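Local coordinates for hypothetical protein, IPT/TIG domain protein (Bacteroides ovatus, PDB 4HW6), which is of unknown function but, with an IPT/TIG domain joined to a six-bladed beta-propeller, probably acts as an auxiliary carbohydrate-binding protein in nutrient uptake, at residues A[179-184]-A[210-215]. Numbering follows the deposited sequence.
Sequences TNIGQC and YLFTRA
I181 fits its side chain between two aromatic rings, Y210 and F212. Its CG1 lies over one face of the Y210 ring, 4.2 Å from the centroid, a CH-pi contact. With CG1 anti to the carbonyl carbon (chi1 -66°), the extended chain (chi2 170°) carries CD1 toward the root of the ring, where I181 CD1 rests 3.6 Å from Y210 CD2, as the two side chains run in opposite directions. The same methyl meets the edge of F212: I181 CD1 lies 4.0 Å from F212 CE1. In that ring's plane, T179 O sits 3.9 Å from F212 CZ; this carbonyl also accepts a hydrogen bond from R221. The loop 179-184 joins one blade of the beta-propeller to the next and packs against strand 207-212 of the latter. An ST turn shapes it: T179 OG1 accepts from I181 N at 3.0 Å. Cutting I181 back to an alanine removes CG1 and CD1, which is likely to open a gap between the two rings and leave the Y210 face without its CH-pi partner. At the far end of Y210, a water donates to N180 O (2.9 Å) and makes a weak bond to the tyrosine OH.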
loop_
_atom_site.group_PDB
_atom_site.type_symbol
_atom_site.label_atom_id
_atom_site.label_comp_id
_atom_site.label_asym_id
_atom_site.label_seq_id
_atom_site.Cartn_x
_atom_site.Cartn_y
_atom_site.Cartn_z
ATOM N N THR A 179 -22.155 -7.827 -7.917
ATOM C CA THR A 179 -22.754 -6.824 -7.039
ATOM C C THR A 179 -24.161 -6.445 -7.475
ATOM O O THR A 179 -24.937 -5.972 -6.662
ATOM C CB THR A 179 -21.944 -5.513 -7.060
ATOM O OG1 THR A 179 -21.942 -5.004 -8.399
ATOM C CG2 THR A 179 -20.494 -5.740 -6.574
ATOM N N ASN A 180 -24.461 -6.594 -8.768
ATOM C CA ASN A 180 -25.673 -6.048 -9.379
ATOM C C ASN A 180 -25.834 -4.545 -9.132
ATOM O O ASN A 180 -26.952 -4.015 -9.042
ATOM C CB ASN A 180 -26.924 -6.823 -8.937
ATOM C CG ASN A 180 -26.963 -8.231 -9.489
ATOM O OD1 ASN A 180 -27.204 -9.191 -8.760
ATOM N ND2 ASN A 180 -26.687 -8.364 -10.767
ATOM N N ILE A 181 -24.697 -3.869 -9.037
ATOM C CA ILE A 181 -24.636 -2.431 -8.932
ATOM C C ILE A 181 -23.964 -1.926 -10.204
ATOM O O ILE A 181 -22.869 -2.371 -10.544
ATOM C CB ILE A 181 -23.790 -2.041 -7.701
ATOM C CG1 ILE A 181 -24.484 -2.478 -6.408
ATOM C CG2 ILE A 181 -23.478 -0.542 -7.685
ATOM C CD1 ILE A 181 -23.627 -2.352 -5.153
ATOM N N GLY A 182 -24.610 -0.994 -10.905
ATOM C CA GLY A 182 -24.122 -0.526 -12.202
ATOM C C GLY A 182 -22.869 0.309 -12.189
ATOM O O GLY A 182 -22.099 0.267 -13.141
ATOM N N GLN A 183 -22.651 1.081 -11.131
ATOM C CA GLN A 183 -21.497 1.991 -11.098
ATOM C C GLN A 183 -20.935 2.105 -9.697
ATOM O O GLN A 183 -21.329 2.974 -8.923
ATOM C CB GLN A 183 -21.845 3.351 -11.689
ATOM C CG GLN A 183 -20.614 4.196 -12.025
ATOM C CD GLN A 183 -20.937 5.300 -13.024
ATOM O OE1 GLN A 183 -21.813 6.146 -12.791
ATOM N NE2 GLN A 183 -20.250 5.291 -14.138
ATOM N N CYS A 184 -20.025 1.193 -9.375
ATOM C CA CYS A 184 -19.501 1.098 -8.008
ATOM C C CYS A 184 -18.412 2.136 -7.817
ATOM O O CYS A 184 -17.309 1.995 -8.373
ATOM C CB CYS A 184 -18.931 -0.292 -7.720
ATOM S SG CYS A 184 -20.134 -1.627 -7.739
ATOM N N TYR A 210 -25.162 0.849 -0.618
ATOM C CA TYR A 210 -25.538 -0.533 -0.389
ATOM C C TYR A 210 -24.638 -1.136 0.672
ATOM O O TYR A 210 -23.535 -0.617 0.915
ATOM C CB TYR A 210 -25.375 -1.344 -1.657
ATOM C CG TYR A 210 -26.381 -1.071 -2.736
ATOM C CD1 TYR A 210 -27.608 -1.737 -2.740
ATOM C CD2 TYR A 210 -26.121 -0.152 -3.748
ATOM C CE1 TYR A 210 -28.545 -1.516 -3.721
ATOM C CE2 TYR A 210 -27.069 0.073 -4.756
ATOM C CZ TYR A 210 -28.269 -0.624 -4.741
ATOM O OH TYR A 210 -29.261 -0.444 -5.712
ATOM N N LEU A 211 -25.118 -2.210 1.293
ATOM C CA LEU A 211 -24.340 -2.964 2.273
ATOM C C LEU A 211 -24.348 -4.442 1.906
ATOM O O LEU A 211 -25.401 -4.988 1.550
ATOM C CB LEU A 211 -24.948 -2.751 3.664
ATOM C CG LEU A 211 -24.262 -3.393 4.874
ATOM C CD1 LEU A 211 -24.418 -2.504 6.104
ATOM C CD2 LEU A 211 -24.837 -4.775 5.142
ATOM N N PHE A 212 -23.184 -5.101 2.010
ATOM C CA PHE A 212 -23.105 -6.558 1.892
ATOM C C PHE A 212 -22.705 -7.089 3.265
ATOM O O PHE A 212 -21.693 -6.657 3.838
ATOM C CB PHE A 212 -22.086 -6.996 0.837
ATOM C CG PHE A 212 -22.463 -6.611 -0.567
ATOM C CD1 PHE A 212 -22.169 -5.326 -1.063
ATOM C CD2 PHE A 212 -23.109 -7.501 -1.390
ATOM C CE1 PHE A 212 -22.538 -4.968 -2.345
ATOM C CE2 PHE A 212 -23.478 -7.143 -2.685
ATOM C CZ PHE A 212 -23.196 -5.881 -3.155
ATOM N N THR A 213 -23.498 -8.007 3.811
ATOM C CA THR A 213 -23.337 -8.366 5.225
ATOM C C THR A 213 -22.190 -9.345 5.439
ATOM O O THR A 213 -22.053 -10.338 4.726
ATOM C CB THR A 213 -24.619 -8.981 5.826
ATOM O OG1 THR A 213 -24.893 -10.228 5.189
ATOM C CG2 THR A 213 -25.811 -8.052 5.649
ATOM N N ARG A 214 -21.374 -9.061 6.445
ATOM C CA ARG A 214 -20.280 -9.952 6.852
ATOM C C ARG A 214 -20.801 -11.346 7.242
ATOM O O ARG A 214 -20.187 -12.355 6.907
ATOM C CB ARG A 214 -19.519 -9.335 8.025
ATOM C CG ARG A 214 -18.281 -10.105 8.485
ATOM C CD ARG A 214 -17.752 -9.475 9.770
ATOM N NE ARG A 214 -16.593 -10.180 10.306
ATOM C CZ ARG A 214 -16.152 -10.072 11.562
ATOM N NH1 ARG A 214 -16.755 -9.267 12.435
ATOM N NH2 ARG A 214 -15.086 -10.763 11.951
ATOM N N ALA A 215 -21.947 -11.377 7.923
ATOM C CA ALA A 215 -22.549 -12.625 8.402
ATOM C C ALA A 215 -22.917 -13.602 7.280
ATOM O O ALA A 215 -22.941 -14.804 7.507
ATOM C CB ALA A 215 -23.765 -12.328 9.266
HETATM O O HOH W 1 -28.870 -1.841 -8.800
#